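Local coordinates for protein alpha-1,2-mannosidase (Trichoderma reesei, PDB 1HCU) that probably trims alpha-1,2-linked mannose residues from high-mannose N-glycans as a calcium-dependent glycoside hydrolase of family 47, at residues A[75-78]-A[79-83]; A[316-319]-A[320-324]; A[447-451]-A[452-456]. One frame throughout, in Å; residues are numbered along the deposited sequence.

Contact 1: residues A[75-78]-A[79-83]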
loop_
_atom_site.group_PDB
_atom_site.type_symbol
_atom_site.label_atom_id
_atom_site.label_comp_id
_atom_site.label_asym_id
_atom_site.label_seq_id
_atom_site.Cartn_x
_atom_site.Cartn_y
_atom_site.Cartn_z
ATOM N N ASN A 75 13.931 4.670 19.562
ATOM C CA ASN A 75 15.240 4.277 20.040
ATOM C C ASN A 75 15.377 2.754 20.097
ATOM O O ASN A 75 16.411 2.210 19.713
ATOM C CB ASN A 75 15.496 4.898 21.414
ATOM C CG ASN A 75 16.768 4.383 22.056
ATOM O OD1 ASN A 75 16.755 3.372 22.771
ATOM N ND2 ASN A 75 17.885 5.063 21.789
ATOM N N THR A 76 14.331 2.073 20.559
ATOM C CA THR A 76 14.354 0.617 20.663
ATOM C C THR A 76 14.634 -0.039 19.312
ATOM O O THR A 76 15.454 -0.952 19.212
ATOM C CB THR A 76 13.008 0.070 21.208
ATOM O OG1 THR A 76 12.715 0.681 22.470
ATOM C CG2 THR A 76 13.075 -1.438 21.395
ATOM N N ILE A 77 13.949 0.437 18.275
ATOM C CA ILE A 77 14.098 -0.105 16.926
ATOM C C ILE A 77 15.457 0.249 16.333
ATOM O O ILE A 77 16.127 -0.602 15.751
ATOM C CB ILE A 77 12.958 0.410 15.995
ATOM C CG1 ILE A 77 11.597 0.087 16.628
ATOM C CG2 ILE A 77 13.038 -0.274 14.630
ATOM C CD1 ILE A 77 10.401 0.650 15.881
ATOM N N LEU A 78 15.870 1.500 16.495
ATOM C CA LEU A 78 17.161 1.933 15.984
ATOM C C LEU A 78 18.299 1.078 16.555
ATOM O O LEU A 78 19.257 0.764 15.849
ATOM C CB LEU A 78 17.387 3.417 16.306
ATOM C CG LEU A 78 16.525 4.433 15.544
ATOM C CD1 LEU A 78 16.868 5.828 16.005
ATOM C CD2 LEU A 78 16.765 4.318 14.049
ATOM N N GLN A 79 18.195 0.686 17.820
ATOM C CA GLN A 79 19.229 -0.140 18.445
ATOM C C GLN A 79 19.241 -1.540 17.836
ATOM O O GLN A 79 20.271 -2.218 17.814
ATOM C CB GLN A 79 18.980 -0.244 19.950
ATOM C CG GLN A 79 19.079 1.072 20.685
ATOM C CD GLN A 79 20.487 1.377 21.132
ATOM O OE1 GLN A 79 21.416 1.432 20.323
ATOM N NE2 GLN A 79 20.657 1.574 22.433
ATOM N N TYR A 80 18.083 -1.962 17.341
ATOM C CA TYR A 80 17.927 -3.277 16.738
ATOM C C TYR A 80 18.418 -3.367 15.283
ATOM O O TYR A 80 19.045 -4.361 14.903
ATOM C CB TYR A 80 16.455 -3.693 16.823
ATOM C CG TYR A 80 16.101 -4.934 16.035
ATOM C CD1 TYR A 80 15.191 -4.871 14.980
ATOM C CD2 TYR A 80 16.674 -6.170 16.341
ATOM C CE1 TYR A 80 14.858 -6.006 14.248
ATOM C CE2 TYR A 80 16.350 -7.317 15.614
ATOM C CZ TYR A 80 15.440 -7.225 14.571
ATOM O OH TYR A 80 15.097 -8.350 13.852
ATOM N N VAL A 81 18.138 -2.338 14.481
ATOM C CA VAL A 81 18.525 -2.330 13.063
ATOM C C VAL A 81 19.918 -2.893 12.757
ATOM O O VAL A 81 20.058 -3.762 11.901
ATOM C CB VAL A 81 18.418 -0.904 12.444
ATOM C CG1 VAL A 81 18.896 -0.924 10.987
ATOM C CG2 VAL A 81 16.974 -0.418 12.503
ATOM N N PRO A 82 20.967 -2.399 13.443
ATOM C CA PRO A 82 22.331 -2.891 13.205
ATOM C C PRO A 82 22.473 -4.393 13.452
ATOM O O PRO A 82 23.379 -5.026 12.927
ATOM C CB PRO A 82 23.172 -2.081 14.194
ATOM C CG PRO A 82 22.402 -0.825 14.363
ATOM C CD PRO A 82 20.979 -1.308 14.435
ATOM N N GLN A 83 21.584 -4.956 14.264
ATOM C CA GLN A 83 21.638 -6.380 14.576
ATOM C C GLN A 83 21.060 -7.268 13.487
ATOM O O GLN A 83 21.423 -8.437 13.388
ATOM C CB GLN A 83 20.902 -6.669 15.884
ATOM C CG GLN A 83 21.648 -6.245 17.125
ATOM C CD GLN A 83 20.747 -6.193 18.343
ATOM O OE1 GLN A 83 20.058 -5.199 18.578
ATOM N NE2 GLN A 83 20.734 -7.278 19.120
#

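Contact 2: residues A[316-319]-A[320-324]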
loop_
_atom_site.group_PDB
_atom_site.type_symbol
_atom_site.label_atom_id
_atom_site.label_comp_id
_atom_site.label_asym_id
_atom_site.label_seq_id
_atom_site.Cartn_x
_atom_site.Cartn_y
_atom_site.Cartn_z
ATOM N N PHE A 316 -5.934 8.733 -7.625
ATOM C CA PHE A 316 -6.492 9.675 -8.594
ATOM C C PHE A 316 -6.399 11.096 -8.050
ATOM O O PHE A 316 -6.125 12.041 -8.795
ATOM C CB PHE A 316 -7.959 9.344 -8.914
ATOM C CG PHE A 316 -8.124 8.389 -10.065
ATOM C CD1 PHE A 316 -7.974 7.017 -9.882
ATOM C CD2 PHE A 316 -8.376 8.872 -11.344
ATOM C CE1 PHE A 316 -8.072 6.142 -10.956
ATOM C CE2 PHE A 316 -8.478 8.003 -12.434
ATOM C CZ PHE A 316 -8.324 6.633 -12.238
ATOM N N ILE A 317 -6.634 11.227 -6.747
ATOM C CA ILE A 317 -6.553 12.514 -6.071
ATOM C C ILE A 317 -5.121 13.012 -6.177
ATOM O O ILE A 317 -4.893 14.159 -6.584
ATOM C CB ILE A 317 -6.965 12.398 -4.575
ATOM C CG1 ILE A 317 -8.482 12.233 -4.473
ATOM C CG2 ILE A 317 -6.514 13.628 -3.799
ATOM C CD1 ILE A 317 -8.970 11.828 -3.107
ATOM N N LEU A 318 -4.156 12.154 -5.837
ATOM C CA LEU A 318 -2.751 12.547 -5.922
ATOM C C LEU A 318 -2.422 13.056 -7.318
ATOM O O LEU A 318 -1.793 14.108 -7.475
ATOM C CB LEU A 318 -1.835 11.379 -5.589
ATOM C CG LEU A 318 -0.339 11.673 -5.725
ATOM C CD1 LEU A 318 0.038 12.935 -4.940
ATOM C CD2 LEU A 318 0.441 10.483 -5.217
ATOM N N GLY A 319 -2.856 12.301 -8.326
ATOM C CA GLY A 319 -2.627 12.678 -9.710
ATOM C C GLY A 319 -3.268 14.011 -10.048
ATOM O O GLY A 319 -2.698 14.801 -10.787
ATOM N N GLY A 320 -4.456 14.259 -9.503
ATOM C CA GLY A 320 -5.150 15.514 -9.752
ATOM C C GLY A 320 -4.409 16.698 -9.151
ATOM O O GLY A 320 -4.427 17.800 -9.700
ATOM N N ILE A 321 -3.759 16.475 -8.013
ATOM C CA ILE A 321 -2.991 17.527 -7.355
ATOM C C ILE A 321 -1.763 17.848 -8.205
ATOM O O ILE A 321 -1.583 18.978 -8.639
ATOM C CB ILE A 321 -2.518 17.081 -5.952
ATOM C CG1 ILE A 321 -3.720 16.894 -5.036
ATOM C CG2 ILE A 321 -1.582 18.121 -5.347
ATOM C CD1 ILE A 321 -3.353 16.348 -3.691
ATOM N N LEU A 322 -0.931 16.837 -8.445
ATOM C CA LEU A 322 0.285 17.000 -9.237
ATOM C C LEU A 322 0.045 17.516 -10.650
ATOM O O LEU A 322 0.917 18.155 -11.230
ATOM C CB LEU A 322 1.044 15.675 -9.320
ATOM C CG LEU A 322 1.998 15.254 -8.197
ATOM C CD1 LEU A 322 1.484 15.696 -6.850
ATOM C CD2 LEU A 322 2.170 13.737 -8.242
ATOM N N LEU A 323 -1.126 17.247 -11.215
ATOM C CA LEU A 323 -1.398 17.699 -12.579
ATOM C C LEU A 323 -2.373 18.860 -12.685
ATOM O O LEU A 323 -2.687 19.293 -13.789
ATOM C CB LEU A 323 -1.923 16.535 -13.420
ATOM C CG LEU A 323 -0.932 15.393 -13.597
ATOM C CD1 LEU A 323 -1.619 14.221 -14.249
ATOM C CD2 LEU A 323 0.261 15.879 -14.422
ATOM N N ASN A 324 -2.840 19.365 -11.546
ATOM C CA ASN A 324 -3.805 20.466 -11.535
ATOM C C ASN A 324 -5.035 20.143 -12.379
ATOM O O ASN A 324 -5.576 21.015 -13.055
ATOM C CB ASN A 324 -3.180 21.764 -12.057
ATOM C CG ASN A 324 -2.125 22.326 -11.121
ATOM O OD1 ASN A 324 -2.394 22.604 -9.950
ATOM N ND2 ASN A 324 -0.915 22.502 -11.637
#

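Contact 3: residues A[447-451]-A[452-456]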
loop_
_atom_site.group_PDB
_atom_site.type_symbol
_atom_site.label_atom_id
_atom_site.label_comp_id
_atom_site.label_asym_id
_atom_site.label_seq_id
_atom_site.Cartn_x
_atom_site.Cartn_y
_atom_site.Cartn_z
ATOM N N ASP A 447 -6.531 -14.303 14.863
ATOM C CA ASP A 447 -5.256 -14.272 15.576
ATOM C C ASP A 447 -4.037 -13.896 14.730
ATOM O O ASP A 447 -3.130 -14.702 14.523
ATOM C CB ASP A 447 -5.038 -15.629 16.256
ATOM C CG ASP A 447 -3.899 -15.611 17.257
ATOM O OD1 ASP A 447 -3.716 -14.580 17.944
ATOM O OD2 ASP A 447 -3.196 -16.638 17.365
ATOM N N ASP A 448 -4.013 -12.659 14.247
ATOM C CA ASP A 448 -2.898 -12.183 13.436
ATOM C C ASP A 448 -2.900 -10.660 13.334
ATOM O O ASP A 448 -3.947 -10.035 13.215
ATOM C CB ASP A 448 -2.949 -12.804 12.040
ATOM C CG ASP A 448 -1.859 -12.269 11.127
ATOM O OD1 ASP A 448 -0.660 -12.409 11.458
ATOM O OD2 ASP A 448 -2.206 -11.701 10.070
ATOM N N MET A 449 -1.713 -10.073 13.403
ATOM C CA MET A 449 -1.557 -8.629 13.328
ATOM C C MET A 449 -0.440 -8.314 12.332
ATOM O O MET A 449 0.736 -8.263 12.688
ATOM C CB MET A 449 -1.232 -8.070 14.722
ATOM C CG MET A 449 -1.132 -6.554 14.793
ATOM S SD MET A 449 -1.305 -5.891 16.498
ATOM C CE MET A 449 0.394 -5.793 17.008
ATOM N N GLU A 450 -0.830 -8.117 11.079
ATOM C CA GLU A 450 0.108 -7.822 10.002
ATOM C C GLU A 450 0.901 -6.545 10.256
ATOM O O GLU A 450 0.407 -5.608 10.888
ATOM C CB GLU A 450 -0.650 -7.708 8.685
ATOM C CG GLU A 450 -1.292 -9.008 8.251
ATOM C CD GLU A 450 -0.306 -9.954 7.605
ATOM O OE1 GLU A 450 -0.656 -11.139 7.426
ATOM O OE2 GLU A 450 0.815 -9.513 7.266
ATOM N N SER A 451 2.125 -6.506 9.738
ATOM C CA SER A 451 2.983 -5.344 9.929
ATOM C C SER A 451 2.409 -4.046 9.345
ATOM O O SER A 451 2.614 -2.972 9.914
ATOM C CB SER A 451 4.387 -5.618 9.359
ATOM O OG SER A 451 4.385 -5.694 7.945
ATOM N N PHE A 452 1.689 -4.127 8.224
ATOM C CA PHE A 452 1.126 -2.908 7.641
ATOM C C PHE A 452 0.105 -2.226 8.571
ATOM O O PHE A 452 -0.321 -1.098 8.329
ATOM C CB PHE A 452 0.528 -3.186 6.249
ATOM C CG PHE A 452 -0.417 -4.357 6.199
ATOM C CD1 PHE A 452 -1.623 -4.317 6.877
ATOM C CD2 PHE A 452 -0.110 -5.484 5.437
ATOM C CE1 PHE A 452 -2.520 -5.374 6.801
ATOM C CE2 PHE A 452 -1.002 -6.552 5.354
ATOM C CZ PHE A 452 -2.213 -6.496 6.038
ATOM N N TRP A 453 -0.284 -2.911 9.643
ATOM C CA TRP A 453 -1.195 -2.309 10.610
ATOM C C TRP A 453 -0.387 -1.152 11.207
ATOM O O TRP A 453 -0.883 -0.031 11.327
ATOM C CB TRP A 453 -1.567 -3.328 11.682
ATOM C CG TRP A 453 -2.267 -2.771 12.892
ATOM C CD1 TRP A 453 -1.851 -2.872 14.187
ATOM C CD2 TRP A 453 -3.532 -2.091 12.931
ATOM N NE1 TRP A 453 -2.775 -2.303 15.032
ATOM C CE2 TRP A 453 -3.816 -1.817 14.288
ATOM C CE3 TRP A 453 -4.453 -1.692 11.953
ATOM C CZ2 TRP A 453 -4.984 -1.162 14.694
ATOM C CZ3 TRP A 453 -5.614 -1.040 12.354
ATOM C CH2 TRP A 453 -5.868 -0.782 13.718
ATOM N N PHE A 454 0.873 -1.429 11.542
ATOM C CA PHE A 454 1.777 -0.429 12.102
ATOM C C PHE A 454 2.167 0.652 11.099
ATOM O O PHE A 454 2.118 1.845 11.401
ATOM C CB PHE A 454 3.083 -1.070 12.591
ATOM C CG PHE A 454 2.951 -1.838 13.867
ATOM C CD1 PHE A 454 3.039 -3.227 13.869
ATOM C CD2 PHE A 454 2.747 -1.175 15.073
ATOM C CE1 PHE A 454 2.928 -3.944 15.050
ATOM C CE2 PHE A 454 2.633 -1.883 16.262
ATOM C CZ PHE A 454 2.723 -3.269 16.253
ATOM N N ALA A 455 2.557 0.226 9.905
ATOM C CA ALA A 455 3.015 1.155 8.882
ATOM C C ALA A 455 1.971 1.975 8.148
ATOM O O ALA A 455 2.209 3.140 7.828
ATOM C CB ALA A 455 3.861 0.399 7.860
ATOM N N GLU A 456 0.815 1.378 7.892
ATOM C CA GLU A 456 -0.204 2.057 7.103
ATOM C C GLU A 456 -1.512 2.475 7.760
ATOM O O GLU A 456 -1.830 3.656 7.832
ATOM C CB GLU A 456 -0.528 1.192 5.886
ATOM C CG GLU A 456 0.677 0.787 5.057
ATOM C CD GLU A 456 0.266 0.207 3.709
ATOM O OE1 GLU A 456 0.370 -1.027 3.522
ATOM O OE2 GLU A 456 -0.175 0.991 2.844
#

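Contact 1: residues A[75-78]-A[79-83]
Gln-79 lies one turn beyond Asn-75 near the end of helix 71-80, and its backbone N donates to Asn-75 O at 3.0 Å. Two residues on, Val-81 N reaches Ile-77 O at 2.9 Å. Tyr-80 N, between them, is less firmly held. It has a long, weak bond to Thr-76 O at 3.4 Å and a shorter but bent, weak one to Ile-77 O at 2.9 Å. Ile-77 O therefore accepts from two successive amides, as expected where an alpha helix tightens into a 3-10 turn. Pro-82 has no N-H for Leu-78 O, so the alpha-helical bonding pattern cannot continue here; its CD lies 3.0 Å from that oxygen.

CG of Gln-79, set beside the backbone N by chi1 of -64°, lies 3.1 Å from Asn-75 O and 3.9 Å from Asn-75 OD1. The two side chains touch only through that OD1 and CG; their amides are turned 61° apart and do not pair, which suits polar residues on an exposed flank beside a glycan. Thr-76 OG1 is satisfied by Asp-72 O, and Tyr-80 OH by Trp-54 O.

The apolar residues face inward among three helices: Ile-77 meets Trp-27 of helix 13-33, Leu-78 meets Leu-116 of helix 98-117, and Val-81 touches Leu-109 of that helix and Leu-133 of helix 127-144.

Contact 2: residues A[316-319]-A[320-324]
Leu-318 and Leu-322 meet through their branched ends, CD1 to CD1 at 3.7 Å, one turn apart on helix 312-323. With CG of Leu-318 anti to the backbone N (chi1 177°), its methyls lean along the helix toward Leu-322, whose CD2 also touches CD1 of Leu-318. A second apolar pair lies one residue back: Ile-317 CG2 approaches Ile-321 CD1 at 4.2 Å. CG1 of Ile-321 lies beside its backbone N, and the extended branch carries CD1 back toward Ile-317. Branched aliphatic residues suit these places because much of what surrounds them is apolar. Ile-317 and Ile-321 share Val-404 of helix 393-405, while Leu-322 meets Ile-252 and Leu-256 of helix 245-257; Leu-318 lies against Tyr-400 and Lys-253.

Backbone hydrogen bonds make up the second group. Gly-320 N donates to Phe-316 O, and Ile-321 N to Ile-317 O, each at 2.9 Å. The straightest is Leu-322 N to Leu-318 O, 3.0 Å with an N-H...O angle of 172°. Leu-323 N closes the series on Gly-319 O at 2.9 Å, more bent, and Leu-323 CB lies 3.2 Å from the same Gly-319 O. Gly-319 and Gly-320, both buried, take part through backbone alone and add no side-chain bulk to this turn.

Phe-316 packs outside this contact: its ring meets those of Phe-331 and Trp-240 and rests against Ala-273 and Ile-277 of helix 263-280.

The helix ends as a Schellman motif. Asn-324 takes a positive phi of 54°, a conformation asparagine adopts more readily than most residues, and its N donates to Ile-321 O at 3.2 Å. The helix thus closed belongs to the (alpha/alpha)7 barrel characteristic of family 47 glycosidases.

Contact 3: residues A[447-451]-A[452-456]
Helix 451-465 starts where Glu-450 and Ser-451 turn their carbonyl oxygens to the amides of the residues that follow, and where Phe-452 folds its ring back over Glu-450. Phe-452 CG sits between its backbone N and carbonyl carbon (chi1 50°), and that torsion swings the ring toward the incoming chain. Glu-450 CB lies over one face, a CH-pi contact 3.5 Å from the ring centroid and 20° off the normal, offset toward the rim at CZ. The carboxylate of Glu-450 runs nearly parallel to the ring, the two planes 13° apart. Phenylalanine suits the place because it offers a flat apolar face to the methylenes of an acidic side chain.

Trp-453 N donates to Glu-450 O at 3.0 Å from well above the carbonyl plane. Ser-451 O takes two amides: Ala-455 N at 3.2 Å, in the carbonyl plane, and Phe-454 N at 2.8 Å, bent and weak. A wider pi-type turn follows at 453-456. In this barrel the helix passes near the probable catalytic centre; the Phe-452 side chain is about 7 Å from those of Glu-100 and Glu-393, predicted active-site residues, and about 8 Å from the bound calcium ion.

Met-449 fills the other flank. Its SD makes an oblique Met-aromatic contact, 4.7 Å from the centroid of the five-membered ring of Trp-453, whose NE1 is bonded to Ser-26. The flexible thioether then brings Met-449 CE to 3.5 Å from Phe-454 CZ. Buried Ser-451 OG is bonded to Asp-60, Arg-104 and Ser-56.

All three are local contacts between successive turns of a helix or at its start, but each in a different setting. Contact 1 is partly exposed, its centre about 24 Å from that of the chain, so polar amides and a glycan lie on one flank and aliphatics on the other. Contacts 2 and 3 are buried, on opposite sides of the chain's centre, with nearest atoms about 12 Å apart. The side-chain packing of contact 2 is aliphatic, over a run of backbone hydrogen bonds, whereas contact 3 relies on aromatic rings and a sulfur. Contacts 1 and 2 lie toward helix ends, contact 3 at a helix start. Helix 13-33 touches both contact 1 and contact 3.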